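SusD-like protein BACOVA_02651 (Bacteroides ovatus, PDB 5E75) binds polysaccharide at the bacterial cell surface and probably captures xyloglucan there before its transport into the periplasm for degradation. Local coordinates at residues E243-M248 with Y356-A361; K459-K464 with F472-E477. One frame throughout, in Å; residues are numbered along the deposited sequence.

In the fold
Contact 1 lies in the core of the chain, its centre about 10 Å from the centre of the chain; contact 2 sits about 30 Å from that centre, on an outlying three-stranded sheet. No helix or strand is common to the two, and their nearest atoms are about 19 Å apart. Contact 1 ties together strands separated by about a hundred residues and seals them with leucines and a buried E243-R359 salt bridge, wedged among the helices 103-125, 180-195 and 404-415. Contact 2 closes a local hairpin, where glycine lets the strands come close, a phenylalanine ring lies against the backbone, and a histidine-carboxylate bond and a water lie on a more open side.

Contact 1: residues E243-M248 with Y356-A361; sequences ESLLAM and YILRLA
E243 starts the pairing with both its backbone and its carboxylate. Its O accepts from L360 N at 2.9 Å, at the point where R359, in the N-cap position, leads into helix 360-372. The side chain runs out extended, CG anti to the backbone N (chi1 177°), so CG passes L360 CB and OE2 reaches R359 NH1 at 2.9 Å in a salt bridge. OE2 lies in the guanidinium plane, but NH1 comes to it from above the carboxylate plane, the two planes standing 60° apart. OE1 turns to R393 and M227 N, while R359 has further carboxylate partners in E414 and E418.

At S244 the side chain lies at the edge of the Y356 ring, OG 3.4 Å from CE1, while R359 CD sits over the centre of one face of that ring; Y356 OH is bonded to L233 O. L245 and L246 then both donate to L358 O, a classic beta bulge, with L245 N 3.0 Å from that oxygen. L245 CD1 packs beside L358 CD2 at 3.7 Å, both leucines facing helix 180-195. A second bulge follows at once: L246 O takes L358 N in a nearly straight bond (171°) and also I357 N, which approaches from above the carbonyl plane. L246 CD2 runs alongside I357 CG2 at 3.9 Å, over helix 103-125. A247 pairs with Y356, and the M248 side chain crosses that of I357 at about a right angle, CG against CD1.

An alanine here, at E243, would remove the carboxylate, and would probably leave the close-lying R359 and R393 guanidiniums less well balanced and M227 N without this acceptor. Two doubly used carbonyls thus hold the bulged backbone, while the carboxylates of E243, E414 and E418 probably offset the buried charges of R359 and R393.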
loop_
_atom_site.group_PDB
_atom_site.type_symbol
_atom_site.label_atom_id
_atom_site.label_comp_id
_atom_site.label_asym_id
_atom_site.label_seq_id
_atom_site.Cartn_x
_atom_site.Cartn_y
_atom_site.Cartn_z
ATOM N N GLU A 243 11.265 10.918 3.800
ATOM C CA GLU A 243 11.095 9.506 3.431
ATOM C C GLU A 243 9.859 9.289 2.537
ATOM O O GLU A 243 9.715 8.240 1.886
ATOM C CB GLU A 243 11.036 8.624 4.695
ATOM C CG GLU A 243 10.796 7.153 4.428
ATOM C CD GLU A 243 11.058 6.259 5.625
ATOM O OE1 GLU A 243 11.559 6.746 6.653
ATOM O OE2 GLU A 243 10.735 5.064 5.513
ATOM N N SER A 244 8.971 10.275 2.502
ATOM C CA SER A 244 7.750 10.185 1.712
ATOM C C SER A 244 8.058 10.536 0.256
ATOM O O SER A 244 8.128 11.727 -0.115
ATOM C CB SER A 244 6.706 11.152 2.274
ATOM O OG SER A 244 5.436 10.967 1.669
ATOM N N LEU A 245 8.248 9.527 -0.588
ATOM C CA LEU A 245 8.555 9.764 -1.997
ATOM C C LEU A 245 7.291 10.088 -2.792
ATOM O O LEU A 245 7.315 10.935 -3.688
ATOM C CB LEU A 245 9.288 8.560 -2.598
ATOM C CG LEU A 245 10.722 8.356 -2.088
ATOM C CD1 LEU A 245 11.303 7.046 -2.541
ATOM C CD2 LEU A 245 11.596 9.487 -2.584
ATOM N N LEU A 246 6.180 9.443 -2.456
ATOM C CA LEU A 246 4.919 9.687 -3.139
ATOM C C LEU A 246 3.787 9.332 -2.186
ATOM O O LEU A 246 3.801 8.271 -1.551
ATOM C CB LEU A 246 4.827 8.843 -4.413
ATOM C CG LEU A 246 3.708 9.195 -5.388
ATOM C CD1 LEU A 246 3.872 10.626 -5.911
ATOM C CD2 LEU A 246 3.648 8.214 -6.541
ATOM N N ALA A 247 2.793 10.205 -2.088
ATOM C CA ALA A 247 1.655 9.979 -1.208
ATOM C C ALA A 247 0.449 10.721 -1.736
ATOM O O ALA A 247 0.579 11.785 -2.367
ATOM C CB ALA A 247 1.964 10.434 0.201
ATOM N N MET A 248 -0.726 10.172 -1.442
ATOM C CA MET A 248 -1.977 10.879 -1.660
ATOM C C MET A 248 -2.073 12.017 -0.652
ATOM O O MET A 248 -1.852 11.848 0.545
ATOM C CB MET A 248 -3.172 9.935 -1.506
ATOM C CG MET A 248 -3.065 8.693 -2.363
ATOM S SD MET A 248 -4.354 7.478 -2.029
ATOM C CE MET A 248 -3.584 5.976 -2.673
ATOM N N TYR A 356 0.384 6.906 2.092
ATOM C CA TYR A 356 1.620 6.591 1.389
ATOM C C TYR A 356 1.380 5.736 0.149
ATOM O O TYR A 356 0.581 4.792 0.173
ATOM C CB TYR A 356 2.587 5.845 2.305
ATOM C CG TYR A 356 3.241 6.705 3.347
ATOM C CD1 TYR A 356 4.170 7.675 2.987
ATOM C CD2 TYR A 356 2.954 6.543 4.692
ATOM C CE1 TYR A 356 4.779 8.468 3.920
ATOM C CE2 TYR A 356 3.578 7.342 5.656
ATOM C CZ TYR A 356 4.485 8.315 5.242
ATOM O OH TYR A 356 5.115 9.126 6.153
ATOM N N ILE A 357 2.090 6.073 -0.926
ATOM C CA ILE A 357 2.199 5.228 -2.105
ATOM C C ILE A 357 3.600 4.618 -2.160
ATOM O O ILE A 357 3.749 3.422 -2.425
ATOM C CB ILE A 357 1.859 6.004 -3.398
ATOM C CG1 ILE A 357 0.383 6.399 -3.393
ATOM C CG2 ILE A 357 2.197 5.179 -4.649
ATOM C CD1 ILE A 357 -0.028 7.355 -4.525
ATOM N N LEU A 358 4.622 5.433 -1.889
ATOM C CA LEU A 358 6.000 4.955 -1.833
ATOM C C LEU A 358 6.821 5.644 -0.737
ATOM O O LEU A 358 6.933 6.876 -0.731
ATOM C CB LEU A 358 6.706 5.167 -3.175
ATOM C CG LEU A 358 8.141 4.619 -3.267
ATOM C CD1 LEU A 358 8.129 3.093 -3.227
ATOM C CD2 LEU A 358 8.824 5.135 -4.521
ATOM N N ARG A 359 7.390 4.852 0.173
ATOM C CA ARG A 359 8.377 5.336 1.130
ATOM C C ARG A 359 9.794 4.911 0.733
ATOM O O ARG A 359 9.998 3.870 0.111
ATOM C CB ARG A 359 8.079 4.790 2.539
ATOM C CG ARG A 359 6.898 5.427 3.193
ATOM C CD ARG A 359 6.881 5.221 4.687
ATOM N NE ARG A 359 6.471 3.902 5.162
ATOM C CZ ARG A 359 7.276 3.013 5.738
ATOM N NH1 ARG A 359 8.593 3.191 5.771
ATOM N NH2 ARG A 359 6.760 1.909 6.255
ATOM N N LEU A 360 10.784 5.682 1.169
ATOM C CA LEU A 360 12.182 5.340 0.898
ATOM C C LEU A 360 12.548 3.947 1.419
ATOM O O LEU A 360 13.321 3.231 0.764
ATOM C CB LEU A 360 13.101 6.420 1.473
ATOM C CG LEU A 360 14.589 6.292 1.164
ATOM C CD1 LEU A 360 14.883 6.470 -0.314
ATOM C CD2 LEU A 360 15.355 7.290 1.998
ATOM N N ALA A 361 11.983 3.525 2.552
ATOM C CA ALA A 361 12.316 2.198 3.068
ATOM C C ALA A 361 11.932 1.097 2.082
ATOM O O ALA A 361 12.563 0.048 2.059
ATOM C CB ALA A 361 11.647 1.954 4.381
#

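Contact 2: residues K459-K464 with F472-E477; sequences KLHFGK and FLEGPE
H461 and E474 meet across the hairpin through a nearly straight hydrogen bond, ND1 donating to OE2 at 2.7 Å (168°). The acceptor lies in the imidazole plane, yet the proton arrives from above the carboxylate plane, the two flat groups being almost perpendicular. The same OE2 takes a hydrogen from a water that in turn accepts from F462 N, 2.9 Å away, so a backbone N-H and the imidazole are both tied to one oxygen.

Behind this pair the F472 ring lies obliquely along the strand, its CZ 3.7 Å from G463 N and its CE2 near H461 CB. CG anti to the backbone N (chi1 -178°) swings the ring there. G463 leaves room for this close approach: its CA is 3.2 Å from L473 O, where any CB would clash. K464 and L473 form a hydrogen-bonded pair, and L473 N points nearly along the K464 C=O at 2.7 Å. G475, whose phi is positive (120°), donates its N-H to F462 O.

Further out, D455 bonds H461 NE2; with E474 on ND1, the two carboxylates limit the ring's rotation and would probably favour the doubly protonated, cationic imidazole. F462 points away from the hairpin partner, against I286 and L289 of helix 286-291. Together these contacts make the second hairpin of a three-stranded antiparallel meander, with 460-465 in the middle, 451-454 before it and 472-474 at its edge.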
loop_
_atom_site.group_PDB
_atom_site.type_symbol
_atom_site.label_atom_id
_atom_site.label_comp_id
_atom_site.label_asym_id
_atom_site.label_seq_id
_atom_site.Cartn_x
_atom_site.Cartn_y
_atom_site.Cartn_z
ATOM N N LYS A 459 6.637 -10.539 25.728
ATOM C CA LYS A 459 6.274 -11.437 24.646
ATOM C C LYS A 459 4.755 -11.588 24.605
ATOM O O LYS A 459 4.101 -11.634 25.649
ATOM C CB LYS A 459 6.942 -12.805 24.814
ATOM C CG LYS A 459 6.558 -13.803 23.740
ATOM C CD LYS A 459 7.183 -15.179 23.958
ATOM C CE LYS A 459 6.459 -16.224 23.110
ATOM N NZ LYS A 459 7.283 -17.434 22.811
ATOM N N LEU A 460 4.202 -11.668 23.395
ATOM C CA LEU A 460 2.764 -11.822 23.219
ATOM C C LEU A 460 2.311 -13.259 23.437
ATOM O O LEU A 460 2.987 -14.192 23.014
ATOM C CB LEU A 460 2.363 -11.385 21.808
ATOM C CG LEU A 460 2.509 -9.904 21.491
ATOM C CD1 LEU A 460 2.177 -9.700 20.025
ATOM C CD2 LEU A 460 1.626 -9.029 22.359
ATOM N N HIS A 461 1.155 -13.421 24.083
ATOM C CA HIS A 461 0.537 -14.725 24.287
ATOM C C HIS A 461 -0.901 -14.658 23.804
ATOM O O HIS A 461 -1.589 -13.652 24.014
ATOM C CB HIS A 461 0.612 -15.133 25.764
ATOM C CG HIS A 461 2.018 -15.310 26.247
ATOM N ND1 HIS A 461 2.652 -16.536 26.251
ATOM C CD2 HIS A 461 2.916 -14.417 26.710
ATOM C CE1 HIS A 461 3.881 -16.385 26.709
ATOM N NE2 HIS A 461 4.074 -15.111 26.994
ATOM N N PHE A 462 -1.333 -15.718 23.132
ATOM C CA PHE A 462 -2.603 -15.753 22.413
ATOM C C PHE A 462 -3.516 -16.814 23.014
ATOM O O PHE A 462 -3.094 -17.957 23.225
ATOM C CB PHE A 462 -2.377 -16.063 20.919
ATOM C CG PHE A 462 -1.432 -15.111 20.226
ATOM C CD1 PHE A 462 -0.068 -15.327 20.253
ATOM C CD2 PHE A 462 -1.910 -13.998 19.555
ATOM C CE1 PHE A 462 0.799 -14.451 19.622
ATOM C CE2 PHE A 462 -1.044 -13.132 18.930
ATOM C CZ PHE A 462 0.301 -13.349 18.971
ATOM N N GLY A 463 -4.759 -16.437 23.289
ATOM C CA GLY A 463 -5.727 -17.365 23.842
ATOM C C GLY A 463 -7.033 -16.681 24.192
ATOM O O GLY A 463 -7.552 -15.864 23.443
ATOM N N LYS A 464 -7.581 -17.013 25.357
ATOM C CA LYS A 464 -8.847 -16.437 25.784
ATOM C C LYS A 464 -8.905 -16.432 27.297
ATOM O O LYS A 464 -8.030 -16.992 27.957
ATOM C CB LYS A 464 -10.030 -17.235 25.227
ATOM C CG LYS A 464 -10.220 -18.606 25.856
ATOM C CD LYS A 464 -11.319 -19.385 25.155
ATOM C CE LYS A 464 -12.696 -19.013 25.680
ATOM N NZ LYS A 464 -13.782 -19.633 24.869
ATOM N N PHE A 472 -6.418 -16.547 32.238
ATOM C CA PHE A 472 -5.993 -16.679 30.850
ATOM C C PHE A 472 -5.754 -18.142 30.469
ATOM O O PHE A 472 -5.094 -18.890 31.197
ATOM C CB PHE A 472 -4.742 -15.836 30.636
ATOM C CG PHE A 472 -4.224 -15.849 29.228
ATOM C CD1 PHE A 472 -4.884 -15.163 28.220
ATOM C CD2 PHE A 472 -3.054 -16.526 28.919
ATOM C CE1 PHE A 472 -4.387 -15.168 26.919
ATOM C CE2 PHE A 472 -2.557 -16.530 27.628
ATOM C CZ PHE A 472 -3.225 -15.852 26.630
ATOM N N LEU A 473 -6.320 -18.544 29.333
ATOM C CA LEU A 473 -6.144 -19.881 28.775
ATOM C C LEU A 473 -5.412 -19.748 27.455
ATOM O O LEU A 473 -5.916 -19.099 26.535
ATOM C CB LEU A 473 -7.504 -20.545 28.546
ATOM C CG LEU A 473 -8.379 -20.642 29.804
ATOM C CD1 LEU A 473 -9.797 -21.044 29.427
ATOM C CD2 LEU A 473 -7.789 -21.614 30.823
ATOM N N GLU A 474 -4.233 -20.353 27.367
ATOM C CA GLU A 474 -3.319 -20.096 26.257
ATOM C C GLU A 474 -3.315 -21.173 25.172
ATOM O O GLU A 474 -3.344 -22.365 25.459
ATOM C CB GLU A 474 -1.892 -19.908 26.780
ATOM C CG GLU A 474 -0.889 -19.547 25.671
ATOM C CD GLU A 474 0.442 -19.038 26.188
ATOM O OE1 GLU A 474 0.651 -19.023 27.418
ATOM O OE2 GLU A 474 1.294 -18.666 25.355
ATOM N N GLY A 475 -3.271 -20.736 23.916
ATOM C CA GLY A 475 -2.910 -21.615 22.817
ATOM C C GLY A 475 -3.986 -21.764 21.757
ATOM O O GLY A 475 -5.128 -21.356 21.970
ATOM N N PRO A 476 -3.628 -22.368 20.605
ATOM C CA PRO A 476 -4.524 -22.494 19.452
ATOM C C PRO A 476 -5.847 -23.192 19.718
ATOM O O PRO A 476 -6.810 -22.936 18.999
ATOM C CB PRO A 476 -3.691 -23.298 18.451
ATOM C CG PRO A 476 -2.286 -23.031 18.837
ATOM C CD PRO A 476 -2.306 -22.951 20.326
ATOM N N GLU A 477 -5.917 -24.056 20.724
ATOM C CA GLU A 477 -7.175 -24.726 21.014
ATOM C C GLU A 477 -8.228 -23.725 21.500
ATOM O O GLU A 477 -9.428 -24.009 21.487
ATOM C CB GLU A 477 -6.972 -25.855 22.036
ATOM C CG GLU A 477 -6.432 -25.417 23.389
ATOM C CD GLU A 477 -4.907 -25.367 23.455
ATOM O OE1 GLU A 477 -4.252 -25.144 22.413
ATOM O OE2 GLU A 477 -4.361 -25.559 24.563
HETATM O O HOH W 1 0.570 -17.855 22.805
#